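Local coordinates for protein 16S rRNA (guanine(1405)-N(7))-methyltransferase (Klebsiella pneumoniae, PDB 6PI9) that probably methylates the N7 position of guanine 1405 in 16S ribosomal RNA, with S-adenosyl-L-methionine as methyl donor, thereby conferring resistance to aminoglycosides, at residues V211-R216 with L253-E258; E171-E176 with A198-S203; R29-L34 with K46-H51; R74-D79 with A154-W159. One frame throughout, in Å; residues are numbered along the deposited sequence. Where two conformers were deposited one is given.

In the fold
The four contacts follow one another along the chain, none nested in or crossing another. Contact 3 closes first, folding helix 24-34 onto helix 41-57 with 11 residues between segments 29-34 and 46-51. Contact 4 then spans 74 residues, bringing the end of helix 63-75 to the end of helix 144-157; these two contacts lie on opposite sides of the chain's centre. Contact 2 sets the loop before strand 179-183 against helix 196-203. Contact 1 closes last, pairing strand 208-214 with the antiparallel strand 252-259. Contacts 2 and 1 meet directly, Leu-201 packing on Val-211, and so join the helical layer to the Rossmann-like sheet.

Contact 1: residues V211-R216 with L253-E258; sequences VTFPTR and LVYLVE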
loop_
_atom_site.group_PDB
_atom_site.type_symbol
_atom_site.label_atom_id
_atom_site.label_comp_id
_atom_site.label_asym_id
_atom_site.label_seq_id
_atom_site.Cartn_x
_atom_site.Cartn_y
_atom_site.Cartn_z
ATOM N N VAL A 211 -5.615 -6.208 -18.710
ATOM C CA VAL A 211 -4.572 -5.462 -17.988
ATOM C C VAL A 211 -5.272 -4.410 -17.159
ATOM O O VAL A 211 -6.120 -3.685 -17.692
ATOM C CB VAL A 211 -3.586 -4.783 -18.964
ATOM C CG1 VAL A 211 -2.547 -3.895 -18.199
ATOM C CG2 VAL A 211 -2.917 -5.829 -19.916
ATOM N N THR A 212 -5.014 -4.367 -15.851
ATOM C CA THR A 212 -5.745 -3.404 -15.044
ATOM C C THR A 212 -4.829 -2.586 -14.147
ATOM O O THR A 212 -3.718 -2.992 -13.788
ATOM C CB THR A 212 -6.811 -4.039 -14.158
ATOM O OG1 THR A 212 -6.163 -4.627 -13.023
ATOM C CG2 THR A 212 -7.595 -5.075 -14.948
ATOM N N PHE A 213 -5.365 -1.432 -13.718
ATOM C CA PHE A 213 -4.588 -0.535 -12.856
ATOM C C PHE A 213 -5.480 -0.045 -11.725
ATOM O O PHE A 213 -6.669 0.167 -11.927
ATOM C CB PHE A 213 -4.107 0.720 -13.639
ATOM C CG PHE A 213 -3.207 0.383 -14.791
ATOM C CD1 PHE A 213 -1.826 0.339 -14.603
ATOM C CD2 PHE A 213 -3.741 0.102 -16.064
ATOM C CE1 PHE A 213 -0.971 0.015 -15.690
ATOM C CE2 PHE A 213 -2.902 -0.238 -17.157
ATOM C CZ PHE A 213 -1.497 -0.275 -16.968
ATOM N N PRO A 214 -4.928 0.163 -10.545
ATOM C CA PRO A 214 -5.739 0.752 -9.478
ATOM C C PRO A 214 -5.924 2.242 -9.732
ATOM O O PRO A 214 -5.003 2.938 -10.163
ATOM C CB PRO A 214 -4.913 0.496 -8.215
ATOM C CG PRO A 214 -3.442 0.448 -8.751
ATOM C CD PRO A 214 -3.517 -0.078 -10.175
ATOM N N THR A 215 -7.123 2.721 -9.521
ATOM C CA THR A 215 -7.362 4.158 -9.534
ATOM C C THR A 215 -7.471 4.524 -8.064
ATOM O O THR A 215 -8.498 4.275 -7.425
ATOM C CB THR A 215 -8.616 4.535 -10.317
ATOM O OG1 THR A 215 -9.763 4.302 -9.488
ATOM C CG2 THR A 215 -8.735 3.723 -11.616
ATOM N N ARG A 216 -6.402 5.084 -7.515
ATOM C CA ARG A 216 -6.349 5.265 -6.073
ATOM C C ARG A 216 -7.191 6.450 -5.599
ATOM O O ARG A 216 -6.775 7.188 -4.699
ATOM C CB ARG A 216 -4.888 5.396 -5.642
ATOM C CG ARG A 216 -4.320 4.075 -5.135
ATOM C CD ARG A 216 -2.820 4.114 -4.975
ATOM N NE ARG A 216 -2.170 2.950 -5.572
ATOM C CZ ARG A 216 -1.617 2.936 -6.780
ATOM N NH1 ARG A 216 -1.651 4.024 -7.537
ATOM N NH2 ARG A 216 -1.034 1.832 -7.229
ATOM N N LEU A 253 -9.066 0.432 -13.290
ATOM C CA LEU A 253 -9.084 0.741 -14.723
ATOM C C LEU A 253 -8.726 -0.518 -15.499
ATOM O O LEU A 253 -7.630 -1.063 -15.306
ATOM C CB LEU A 253 -8.064 1.837 -15.033
ATOM C CG LEU A 253 -7.716 2.116 -16.524
ATOM C CD1 LEU A 253 -8.922 2.623 -17.317
ATOM C CD2 LEU A 253 -6.539 3.111 -16.523
ATOM N N VAL A 254 -9.619 -0.956 -16.394
ATOM C CA VAL A 254 -9.508 -2.266 -17.051
ATOM C C VAL A 254 -9.337 -2.045 -18.554
ATOM O O VAL A 254 -10.094 -1.301 -19.148
ATOM C CB VAL A 254 -10.760 -3.140 -16.811
ATOM C CG1 VAL A 254 -10.573 -4.554 -17.498
ATOM C CG2 VAL A 254 -11.074 -3.279 -15.314
ATOM N N TYR A 255 -8.350 -2.710 -19.146
ATOM C CA TYR A 255 -8.094 -2.726 -20.586
ATOM C C TYR A 255 -8.265 -4.144 -21.117
ATOM O O TYR A 255 -7.684 -5.084 -20.570
ATOM C CB TYR A 255 -6.645 -2.345 -20.898
ATOM C CG TYR A 255 -6.366 -0.868 -20.760
ATOM C CD1 TYR A 255 -6.544 -0.005 -21.824
ATOM C CD2 TYR A 255 -5.906 -0.345 -19.554
ATOM C CE1 TYR A 255 -6.266 1.373 -21.678
ATOM C CE2 TYR A 255 -5.647 1.015 -19.419
ATOM C CZ TYR A 255 -5.820 1.841 -20.454
ATOM O OH TYR A 255 -5.537 3.196 -20.299
ATOM N N LEU A 256 -9.018 -4.292 -22.206
ATOM C CA LEU A 256 -9.092 -5.561 -22.925
ATOM C C LEU A 256 -8.198 -5.426 -24.152
ATOM O O LEU A 256 -8.414 -4.536 -24.983
ATOM C CB LEU A 256 -10.547 -5.850 -23.333
ATOM C CG LEU A 256 -11.597 -5.797 -22.207
ATOM C CD1 LEU A 256 -13.020 -6.172 -22.732
ATOM C CD2 LEU A 256 -11.184 -6.690 -21.031
ATOM N N VAL A 257 -7.223 -6.300 -24.277
ATOM C CA VAL A 257 -6.113 -6.116 -25.194
ATOM C C VAL A 257 -6.033 -7.332 -26.098
ATOM O O VAL A 257 -6.074 -8.468 -25.618
ATOM C CB VAL A 257 -4.802 -5.937 -24.418
ATOM C CG1 VAL A 257 -3.618 -5.836 -25.357
ATOM C CG2 VAL A 257 -4.931 -4.727 -23.491
ATOM N N GLU A 258 -5.843 -7.088 -27.386
ATOM C CA GLU A 258 -5.875 -8.145 -28.385
ATOM C C GLU A 258 -4.574 -8.166 -29.164
ATOM O O GLU A 258 -3.962 -7.123 -29.419
ATOM C CB GLU A 258 -7.044 -7.945 -29.322
ATOM C CG GLU A 258 -7.736 -9.190 -29.683
ATOM C CD GLU A 258 -8.941 -8.907 -30.545
ATOM O OE1 GLU A 258 -8.998 -7.802 -31.145
ATOM O OE2 GLU A 258 -9.804 -9.802 -30.624
#
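Leu-253 O is approached by two adjacent residues of the facing strand: Phe-213 N donates a hydrogen bond of 2.8 Å to it, and Thr-212 CA lies 3.0 Å from the same Leu-253 O in a CA-H...O contact. This is the antiparallel junction of a Rossmann-like class I methyltransferase sheet, where strand 252-259 lies beside strand 208-214, the last of the parallel run; the short segments 211-214 and 253-258 run at 168°. Val-211 with Tyr-255 and Phe-213 with Leu-253 are hydrogen-bonded pairs; Thr-212 and Val-254 between them form a non-hydrogen-bonded pair. On the face bearing both aromatic rings, Phe-213 CE2 reaches to 3.8 Å from Tyr-255 CE2, the side chains crossing obliquely. Phe-213 CD2 also touches Leu-253 CD2, at 4.1 Å. Helix 225-236 packs on this face, Phe-233 meeting both rings. The other face carries Thr-212, whose side chain is about 5 Å from bound S-adenosyl-L-homocysteine; its OG1 is hydrogen-bonded to Glu-252 and to Lys-184 N. With CG2 anti to the carbonyl carbon (OG1 at chi1 78°), Thr-212 lies alongside Val-254 and points the same way, its CG2 3.9 Å from Val-254 CG2 and 4.0 Å from Val-254 CG1.

Contact 2: residues E171-E176 with A198-S203; sequences EIPAEE and AELLAS
The backbone of Ile-172, in an extended conformation, passes helix 196-203 with its CA 6.2 Å from the CA of Leu-200, and no direct hydrogen bond joins the two segments. Ile-172 buries more than any other residue of the contact. Both of its branches touch Ser-203: Ile-172 CG2 lies 3.6 Å from Ser-203 CB, while Ile-172 CD1 reaches the same Ser-203 CB at 3.7 Å. CG1 stands beside the backbone N (chi1 -79°), and the chain continues extended from there, so that CD1 also comes to 3.8 Å from Glu-199 CG. The Ser-203 hydroxyl turns back into its own helix, OG donating to Glu-199 O. In the Rossmann-like fold this helix belongs to the crossover from strand 179-183 to strand 208-214, while the loop brings the chain back from edge strand 162-165 into the middle of the sheet. Pro-173 is the second point of support: its CD meets Leu-200 CD1 at 4.0 Å, the two side chains crossing at about a right angle. Pro-173 also packs on Leu-168, a residue of the S-adenosyl-L-homocysteine site, and on Met-140 of strand 137-141. Beyond the apolar patch a water donates to both backbones, 3.3 Å from Pro-173 O and 3.1 Å from Ser-203 O, so that two acceptors are joined through it.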
loop_
_atom_site.group_PDB
_atom_site.type_symbol
_atom_site.label_atom_id
_atom_site.label_comp_id
_atom_site.label_asym_id
_atom_site.label_seq_id
_atom_site.Cartn_x
_atom_site.Cartn_y
_atom_site.Cartn_z
ATOM N N GLU A 171 11.258 -14.698 -14.970
ATOM C CA GLU A 171 10.628 -15.687 -15.841
ATOM C C GLU A 171 9.556 -14.992 -16.672
ATOM O O GLU A 171 8.768 -14.233 -16.122
ATOM C CB GLU A 171 10.004 -16.816 -14.996
ATOM C CG GLU A 171 9.270 -17.854 -15.807
ATOM C CD GLU A 171 8.434 -18.860 -14.979
ATOM O OE1 GLU A 171 8.540 -18.953 -13.728
ATOM O OE2 GLU A 171 7.678 -19.598 -15.623
ATOM N N ILE A 172 9.521 -15.252 -17.967
ATOM C CA ILE A 172 8.367 -14.876 -18.798
ATOM C C ILE A 172 7.557 -16.130 -18.982
ATOM O O ILE A 172 8.084 -17.124 -19.548
ATOM C CB ILE A 172 8.833 -14.260 -20.126
ATOM C CG1 ILE A 172 9.226 -12.796 -19.871
ATOM C CG2 ILE A 172 7.727 -14.331 -21.172
ATOM C CD1 ILE A 172 9.605 -12.049 -21.125
ATOM N N PRO A 173 6.359 -16.253 -18.391
ATOM C CA PRO A 173 5.622 -17.525 -18.422
ATOM C C PRO A 173 5.491 -18.048 -19.830
ATOM O O PRO A 173 5.103 -17.304 -20.749
ATOM C CB PRO A 173 4.257 -17.176 -17.843
ATOM C CG PRO A 173 4.580 -15.980 -16.875
ATOM C CD PRO A 173 5.688 -15.223 -17.552
ATOM N N ALA A 174 5.810 -19.341 -19.994
ATOM C CA ALA A 174 5.833 -19.987 -21.299
ATOM C C ALA A 174 4.547 -20.753 -21.619
ATOM O O ALA A 174 4.444 -21.340 -22.705
ATOM C CB ALA A 174 7.039 -20.923 -21.388
ATOM N N GLU A 175 3.560 -20.745 -20.725
ATOM C CA GLU A 175 2.353 -21.523 -20.943
ATOM C C GLU A 175 1.558 -20.960 -22.117
ATOM O O GLU A 175 1.621 -19.758 -22.419
ATOM C CB GLU A 175 1.488 -21.538 -19.682
ATOM C CG GLU A 175 2.141 -22.326 -18.540
ATOM C CD GLU A 175 3.002 -21.459 -17.626
ATOM O OE1 GLU A 175 3.364 -21.945 -16.529
ATOM O OE2 GLU A 175 3.299 -20.292 -17.996
ATOM N N GLU A 176 0.829 -21.855 -22.790
ATOM C CA GLU A 176 -0.186 -21.499 -23.773
ATOM C C GLU A 176 -1.504 -21.229 -23.077
ATOM O O GLU A 176 -1.934 -22.019 -22.235
ATOM C CB GLU A 176 -0.426 -22.646 -24.744
ATOM C CG GLU A 176 0.755 -23.036 -25.499
ATOM C CD GLU A 176 0.495 -23.163 -26.980
ATOM O OE1 GLU A 176 1.335 -22.642 -27.736
ATOM O OE2 GLU A 176 -0.497 -23.824 -27.391
ATOM N N ALA A 198 6.711 -3.921 -20.722
ATOM C CA ALA A 198 6.636 -4.097 -22.171
ATOM C C ALA A 198 7.227 -5.436 -22.598
ATOM O O ALA A 198 6.777 -6.042 -23.589
ATOM C CB ALA A 198 7.368 -2.927 -22.860
ATOM N N GLU A 199 8.258 -5.910 -21.895
ATOM C CA GLU A 199 8.872 -7.176 -22.299
ATOM C C GLU A 199 7.914 -8.335 -22.016
ATOM O O GLU A 199 7.771 -9.252 -22.827
ATOM C CB GLU A 199 10.182 -7.344 -21.548
ATOM C CG GLU A 199 10.940 -8.555 -21.899
ATOM C CD GLU A 199 12.315 -8.551 -21.243
ATOM O OE1 GLU A 199 13.146 -9.384 -21.697
ATOM O OE2 GLU A 199 12.555 -7.724 -20.281
ATOM N N LEU A 200 7.224 -8.273 -20.877
ATOM C CA LEU A 200 6.241 -9.285 -20.530
ATOM C C LEU A 200 5.067 -9.283 -21.506
ATOM O O LEU A 200 4.678 -10.336 -22.018
ATOM C CB LEU A 200 5.757 -9.055 -19.103
ATOM C CG LEU A 200 4.657 -9.973 -18.562
ATOM C CD1 LEU A 200 5.165 -11.418 -18.592
ATOM C CD2 LEU A 200 4.303 -9.569 -17.077
ATOM N N LEU A 201 4.472 -8.108 -21.761
ATOM C CA LEU A 201 3.332 -8.055 -22.685
ATOM C C LEU A 201 3.693 -8.598 -24.063
ATOM O O LEU A 201 2.897 -9.318 -24.689
ATOM C CB LEU A 201 2.841 -6.601 -22.798
ATOM C CG LEU A 201 2.205 -5.958 -21.568
ATOM C CD1 LEU A 201 2.182 -4.457 -21.762
ATOM C CD2 LEU A 201 0.761 -6.433 -21.302
ATOM N N ALA A 202 4.883 -8.260 -24.573
ATOM C CA ALA A 202 5.247 -8.675 -25.930
ATOM C C ALA A 202 5.520 -10.174 -26.057
ATOM O O ALA A 202 5.534 -10.694 -27.183
ATOM C CB ALA A 202 6.481 -7.904 -26.408
ATOM N N SER A 203 5.749 -10.880 -24.954
ATOM C CA SER A 203 6.196 -12.269 -25.015
ATOM C C SER A 203 5.170 -13.298 -24.548
ATOM O O SER A 203 5.368 -14.506 -24.811
ATOM C CB SER A 203 7.473 -12.458 -24.177
ATOM O OG SER A 203 8.558 -11.695 -24.683
HETATM O O HOH W 1 6.624 -17.066 -23.645
#

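Contact 3: residues R29-L34 with K46-H51; sequences RVFMEL and KAARTH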
loop_
_atom_site.group_PDB
_atom_site.type_symbol
_atom_site.label_atom_id
_atom_site.label_comp_id
_atom_site.label_asym_id
_atom_site.label_seq_id
_atom_site.Cartn_x
_atom_site.Cartn_y
_atom_site.Cartn_z
ATOM N N ARG A 29 17.132 -12.252 -4.470
ATOM C CA ARG A 29 17.332 -11.326 -5.594
ATOM C C ARG A 29 17.166 -9.870 -5.160
ATOM O O ARG A 29 18.010 -9.003 -5.474
ATOM C CB ARG A 29 16.343 -11.655 -6.739
ATOM C CG ARG A 29 16.455 -10.698 -7.914
ATOM C CD ARG A 29 15.383 -10.914 -9.027
ATOM N NE ARG A 29 13.994 -10.947 -8.546
ATOM C CZ ARG A 29 13.269 -9.868 -8.219
ATOM N NH1 ARG A 29 13.793 -8.645 -8.345
ATOM N NH2 ARG A 29 12.005 -10.011 -7.808
ATOM N N VAL A 30 16.096 -9.576 -4.415
ATOM C CA VAL A 30 15.868 -8.192 -3.969
ATOM C C VAL A 30 17.013 -7.738 -3.085
ATOM O O VAL A 30 17.547 -6.616 -3.209
ATOM C CB VAL A 30 14.510 -8.116 -3.242
ATOM C CG1 VAL A 30 14.337 -6.832 -2.420
ATOM C CG2 VAL A 30 13.384 -8.219 -4.280
ATOM N N PHE A 31 17.425 -8.604 -2.166
ATOM C CA PHE A 31 18.492 -8.166 -1.271
ATOM C C PHE A 31 19.795 -7.935 -2.041
ATOM O O PHE A 31 20.538 -6.975 -1.759
ATOM C CB PHE A 31 18.647 -9.204 -0.152
ATOM C CG PHE A 31 19.782 -8.899 0.818
ATOM C CD1 PHE A 31 19.618 -7.981 1.865
ATOM C CD2 PHE A 31 21.011 -9.490 0.638
ATOM C CE1 PHE A 31 20.659 -7.706 2.733
ATOM C CE2 PHE A 31 22.066 -9.207 1.490
ATOM C CZ PHE A 31 21.887 -8.339 2.545
ATOM N N MET A 32 20.138 -8.831 -2.967
ATOM C CA MET A 32 21.402 -8.653 -3.688
ATOM C C MET A 32 21.381 -7.430 -4.618
ATOM O O MET A 32 22.438 -6.828 -4.881
ATOM C CB MET A 32 21.726 -9.918 -4.500
ATOM C CG MET A 32 22.011 -11.133 -3.648
ATOM S SD MET A 32 23.264 -10.919 -2.375
ATOM C CE MET A 32 24.741 -10.690 -3.377
ATOM N N GLU A 33 20.210 -7.054 -5.139
ATOM C CA GLU A 33 20.122 -5.815 -5.906
ATOM C C GLU A 33 20.389 -4.598 -5.022
ATOM O O GLU A 33 20.987 -3.605 -5.473
ATOM C CB GLU A 33 18.737 -5.703 -6.551
ATOM C CG GLU A 33 18.531 -6.670 -7.676
ATOM C CD GLU A 33 17.107 -6.642 -8.240
ATOM O OE1 GLU A 33 16.321 -5.782 -7.781
ATOM O OE2 GLU A 33 16.780 -7.493 -9.114
ATOM N N LEU A 34 20.014 -4.669 -3.746
ATOM C CA LEU A 34 20.158 -3.504 -2.862
ATOM C C LEU A 34 21.488 -3.481 -2.139
ATOM O O LEU A 34 22.001 -2.386 -1.781
ATOM C CB LEU A 34 19.020 -3.488 -1.833
ATOM C CG LEU A 34 17.653 -3.259 -2.512
ATOM C CD1 LEU A 34 16.502 -3.616 -1.566
ATOM C CD2 LEU A 34 17.538 -1.813 -2.972
ATOM N N LYS A 46 17.015 -3.641 5.869
ATOM C CA LYS A 46 15.827 -2.808 6.036
ATOM C C LYS A 46 15.265 -2.381 4.679
ATOM O O LYS A 46 14.038 -2.402 4.462
ATOM C CB LYS A 46 16.156 -1.562 6.875
ATOM C CG LYS A 46 16.632 -1.860 8.299
ATOM C CD LYS A 46 17.206 -0.603 9.070
ATOM C CE LYS A 46 17.773 -1.063 10.423
ATOM N NZ LYS A 46 18.547 -0.039 11.212
ATOM N N ALA A 47 16.144 -1.984 3.748
ATOM C CA ALA A 47 15.652 -1.584 2.415
ATOM C C ALA A 47 14.968 -2.750 1.718
ATOM O O ALA A 47 13.969 -2.572 1.006
ATOM C CB ALA A 47 16.798 -1.047 1.552
ATOM N N ALA A 48 15.474 -3.959 1.912
ATOM C CA ALA A 48 14.871 -5.109 1.240
ATOM C C ALA A 48 13.536 -5.442 1.869
ATOM O O ALA A 48 12.585 -5.827 1.179
ATOM C CB ALA A 48 15.798 -6.328 1.342
ATOM N N ARG A 49 13.453 -5.328 3.192
ATOM C CA ARG A 49 12.180 -5.546 3.851
ATOM C C ARG A 49 11.149 -4.562 3.320
ATOM O O ARG A 49 10.016 -4.938 2.999
ATOM C CB ARG A 49 12.373 -5.421 5.366
ATOM C CG ARG A 49 11.166 -5.830 6.142
ATOM C CD ARG A 49 11.546 -6.283 7.539
ATOM N NE ARG A 49 12.745 -5.644 8.071
ATOM C CZ ARG A 49 13.837 -6.293 8.492
ATOM N NH1 ARG A 49 13.885 -7.628 8.450
ATOM N NH2 ARG A 49 14.876 -5.601 8.985
ATOM N N THR A 50 11.525 -3.283 3.209
ATOM C CA THR A 50 10.564 -2.307 2.673
ATOM C C THR A 50 10.136 -2.657 1.250
ATOM O O THR A 50 8.941 -2.659 0.936
ATOM C CB THR A 50 11.170 -0.911 2.720
ATOM O OG1 THR A 50 11.352 -0.572 4.092
ATOM C CG2 THR A 50 10.166 0.075 2.141
ATOM N N HIS A 51 11.104 -2.940 0.374
ATOM C CA HIS A 51 10.839 -3.358 -1.017
ATOM C C HIS A 51 9.884 -4.547 -1.062
ATOM O O HIS A 51 8.862 -4.535 -1.769
ATOM C CB HIS A 51 12.185 -3.710 -1.696
ATOM C CG HIS A 51 12.112 -4.118 -3.150
ATOM N ND1 HIS A 51 11.305 -5.138 -3.609
ATOM C CD2 HIS A 51 12.850 -3.719 -4.223
ATOM C CE1 HIS A 51 11.495 -5.309 -4.906
ATOM N NE2 HIS A 51 12.438 -4.472 -5.305
HETATM O O HOH W 2 13.778 -5.400 -8.115
#
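Leu-34 CD1 rests on the backbone of the second helix, 3.6 Å from Ala-48 CA, in an apolar crossing of two helices of the N-terminal helical region that precedes the Rossmann-like sheet; their short segments run at 132° with axes 9.0 Å apart. The small side chains of Ala-47 and Ala-48 permit this approach: Ala-48 CB sits 4.0 Å from Leu-34 CD1, touches Val-30 CG1, and lies near the plane of the Phe-31 ring at its edge, 4.2 Å from Phe-31 CD1. The second kind of interaction is CH-pi. In one of the two conformers of His-51, Val-30 CG1 is 3.7 Å from the imidazole centroid, only 17° off the ring normal, and Val-30 CG2 lies 3.5 Å from His-51 CE1. Within the first helix Arg-29 NH1 forms a salt bridge with Glu-33 OE2, met from above the carboxylate plane; the polar link between the helices is a water 3.2 Å from His-51 NE2 and also bonded to Glu-33 OE1. Arg-29 makes a further salt bridge with Asp-167, a residue of the cofactor site. Arg-94 of the second subunit is hydrogen-bonded to Thr-50 OG1. Helix 4-14 packs on Phe-31 and Ala-48, and Gln-192 of helix 186-192 touches Arg-29 and His-51.

Contact 4: residues R74-D79 with A154-W159; sequences RWNEGD and ARARGW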
loop_
_atom_site.group_PDB
_atom_site.type_symbol
_atom_site.label_atom_id
_atom_site.label_comp_id
_atom_site.label_asym_id
_atom_site.label_seq_id
_atom_site.Cartn_x
_atom_site.Cartn_y
_atom_site.Cartn_z
ATOM N N ARG A 74 -14.881 -23.446 5.450
ATOM C CA ARG A 74 -16.306 -23.346 5.716
ATOM C C ARG A 74 -17.109 -23.084 4.452
ATOM O O ARG A 74 -18.316 -23.343 4.436
ATOM C CB ARG A 74 -16.554 -22.247 6.737
ATOM C CG ARG A 74 -15.592 -22.291 7.894
ATOM C CD ARG A 74 -15.739 -21.063 8.741
ATOM N NE ARG A 74 -16.729 -21.279 9.784
ATOM C CZ ARG A 74 -16.524 -21.000 11.065
ATOM N NH1 ARG A 74 -15.359 -20.489 11.445
ATOM N NH2 ARG A 74 -17.475 -21.225 11.966
ATOM N N TRP A 75 -16.469 -22.575 3.397
ATOM C CA TRP A 75 -17.188 -22.325 2.153
ATOM C C TRP A 75 -17.424 -23.617 1.382
ATOM O O TRP A 75 -18.487 -23.795 0.772
ATOM C CB TRP A 75 -16.431 -21.308 1.291
ATOM C CG TRP A 75 -17.110 -21.045 -0.010
ATOM C CD1 TRP A 75 -18.376 -20.578 -0.189
ATOM C CD2 TRP A 75 -16.564 -21.241 -1.319
ATOM N NE1 TRP A 75 -18.654 -20.468 -1.527
ATOM C CE2 TRP A 75 -17.557 -20.866 -2.244
ATOM C CE3 TRP A 75 -15.329 -21.691 -1.800
ATOM C CZ2 TRP A 75 -17.358 -20.934 -3.623
ATOM C CZ3 TRP A 75 -15.134 -21.759 -3.168
ATOM C CH2 TRP A 75 -16.143 -21.384 -4.063
ATOM N N ASN A 76 -16.458 -24.540 1.394
ATOM C CA ASN A 76 -16.703 -25.811 0.724
ATOM C C ASN A 76 -17.772 -26.634 1.435
ATOM O O ASN A 76 -18.279 -27.597 0.854
ATOM C CB ASN A 76 -15.412 -26.623 0.587
ATOM C CG ASN A 76 -15.552 -27.764 -0.420
ATOM O OD1 ASN A 76 -16.355 -27.679 -1.351
ATOM N ND2 ASN A 76 -14.792 -28.842 -0.224
ATOM N N GLU A 77 -18.139 -26.272 2.669
ATOM C CA GLU A 77 -19.324 -26.867 3.282
ATOM C C GLU A 77 -20.580 -26.503 2.504
ATOM O O GLU A 77 -21.548 -27.272 2.473
ATOM C CB GLU A 77 -19.470 -26.412 4.736
ATOM C CG GLU A 77 -18.182 -26.256 5.533
ATOM C CD GLU A 77 -17.325 -27.508 5.645
ATOM O OE1 GLU A 77 -17.610 -28.533 4.988
ATOM O OE2 GLU A 77 -16.339 -27.460 6.409
ATOM N N GLY A 78 -20.583 -25.332 1.874
ATOM C CA GLY A 78 -21.733 -24.895 1.112
ATOM C C GLY A 78 -22.831 -24.321 1.966
ATOM O O GLY A 78 -23.994 -24.309 1.549
ATOM N N ASP A 79 -22.492 -23.853 3.163
ATOM C CA ASP A 79 -23.464 -23.344 4.118
ATOM C C ASP A 79 -23.099 -21.909 4.426
ATOM O O ASP A 79 -23.929 -20.993 4.377
ATOM C CB ASP A 79 -23.427 -24.152 5.419
ATOM C CG ASP A 79 -24.068 -25.506 5.293
ATOM O OD1 ASP A 79 -24.795 -25.746 4.308
ATOM O OD2 ASP A 79 -23.808 -26.347 6.175
ATOM N N ALA A 154 -9.028 -25.087 -4.944
ATOM C CA ALA A 154 -9.391 -25.649 -6.244
ATOM C C ALA A 154 -9.583 -27.160 -6.175
ATOM O O ALA A 154 -10.567 -27.684 -6.704
ATOM C CB ALA A 154 -8.332 -25.286 -7.281
ATOM N N ARG A 155 -8.647 -27.890 -5.547
ATOM C CA ARG A 155 -8.812 -29.336 -5.451
ATOM C C ARG A 155 -10.056 -29.713 -4.649
ATOM O O ARG A 155 -10.726 -30.700 -4.980
ATOM C CB ARG A 155 -7.563 -29.981 -4.840
ATOM C CG ARG A 155 -6.298 -29.872 -5.688
ATOM C CD ARG A 155 -5.240 -30.801 -5.108
ATOM N NE ARG A 155 -3.876 -30.365 -5.407
ATOM C CZ ARG A 155 -3.199 -29.482 -4.670
ATOM N NH1 ARG A 155 -3.774 -28.875 -3.638
ATOM N NH2 ARG A 155 -1.968 -29.157 -4.996
ATOM N N ALA A 156 -10.386 -28.940 -3.608
ATOM C CA ALA A 156 -11.586 -29.212 -2.817
ATOM C C ALA A 156 -12.873 -28.914 -3.575
ATOM O O ALA A 156 -13.910 -29.515 -3.271
ATOM C CB ALA A 156 -11.569 -28.394 -1.523
ATOM N N ARG A 157 -12.845 -27.991 -4.533
ATOM C CA ARG A 157 -14.041 -27.626 -5.279
ATOM C C ARG A 157 -14.149 -28.382 -6.597
ATOM O O ARG A 157 -15.164 -28.243 -7.293
ATOM C CB ARG A 157 -14.068 -26.111 -5.543
ATOM C CG ARG A 157 -14.144 -25.228 -4.297
ATOM C CD ARG A 157 -15.485 -25.306 -3.632
ATOM N NE ARG A 157 -16.557 -24.765 -4.464
ATOM C CZ ARG A 157 -17.845 -24.995 -4.216
ATOM N NH1 ARG A 157 -18.187 -25.761 -3.180
ATOM N NH2 ARG A 157 -18.785 -24.496 -5.010
ATOM N N GLY A 158 -13.134 -29.175 -6.954
ATOM C CA GLY A 158 -13.137 -29.888 -8.220
ATOM C C GLY A 158 -12.795 -29.051 -9.430
ATOM O O GLY A 158 -13.145 -29.434 -10.552
ATOM N N TRP A 159 -12.123 -27.912 -9.239
ATOM C CA TRP A 159 -11.702 -27.049 -10.339
ATOM C C TRP A 159 -10.434 -27.587 -11.000
ATOM O O TRP A 159 -9.629 -28.294 -10.381
ATOM C CB TRP A 159 -11.443 -25.624 -9.844
ATOM C CG TRP A 159 -12.628 -24.982 -9.172
ATOM C CD1 TRP A 159 -13.951 -25.393 -9.244
ATOM C CD2 TRP A 159 -12.616 -23.820 -8.336
ATOM N NE1 TRP A 159 -14.743 -24.547 -8.507
ATOM C CE2 TRP A 159 -13.955 -23.575 -7.941
ATOM C CE3 TRP A 159 -11.607 -22.964 -7.880
ATOM C CZ2 TRP A 159 -14.307 -22.495 -7.115
ATOM C CZ3 TRP A 159 -11.959 -21.889 -7.072
ATOM C CH2 TRP A 159 -13.298 -21.670 -6.690
#
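The guanidinium of Arg-157 lies over one face of the Trp-75 indole in a cation-pi contact, its CZ 4.2 Å from the centroid of the six-membered ring. The two planes are inclined at 41°, and the closest atoms are Arg-157 NE and Trp-75 CH2, 3.4 Å apart. This surface contact joins the ends of two helices: 63-75, among the helices preceding the sheet, and 144-157, which connects parallel strands 137-141 and 162-165 of the Rossmann-like fold. Trp-159 adds an apolar touch, its CZ2 3.7 Å from Trp-75 CH2, near the plane of the Trp-75 ring at its edge. The guanidinium is also held at its edge: its NH1 donates to Asn-76 OD1 at 3.2 Å, in the carbonyl plane, while the amide stands nearly perpendicular to the guanidinium (88°). Bends at chi2 and chi3 fold the Arg-157 chain back toward these partners. Farther out, a Schellman motif ends helix 144-157: Trp-159 N bonds Ala-154 O at 3.0 Å, Gly-158 N bonds Arg-155 O weakly, and Gly-158 has positive phi. A type I turn from Trp-75 to Gly-78 carries Asn-76, whose ND2 makes a weak hydrogen bond of 3.2 Å with Ala-156 O.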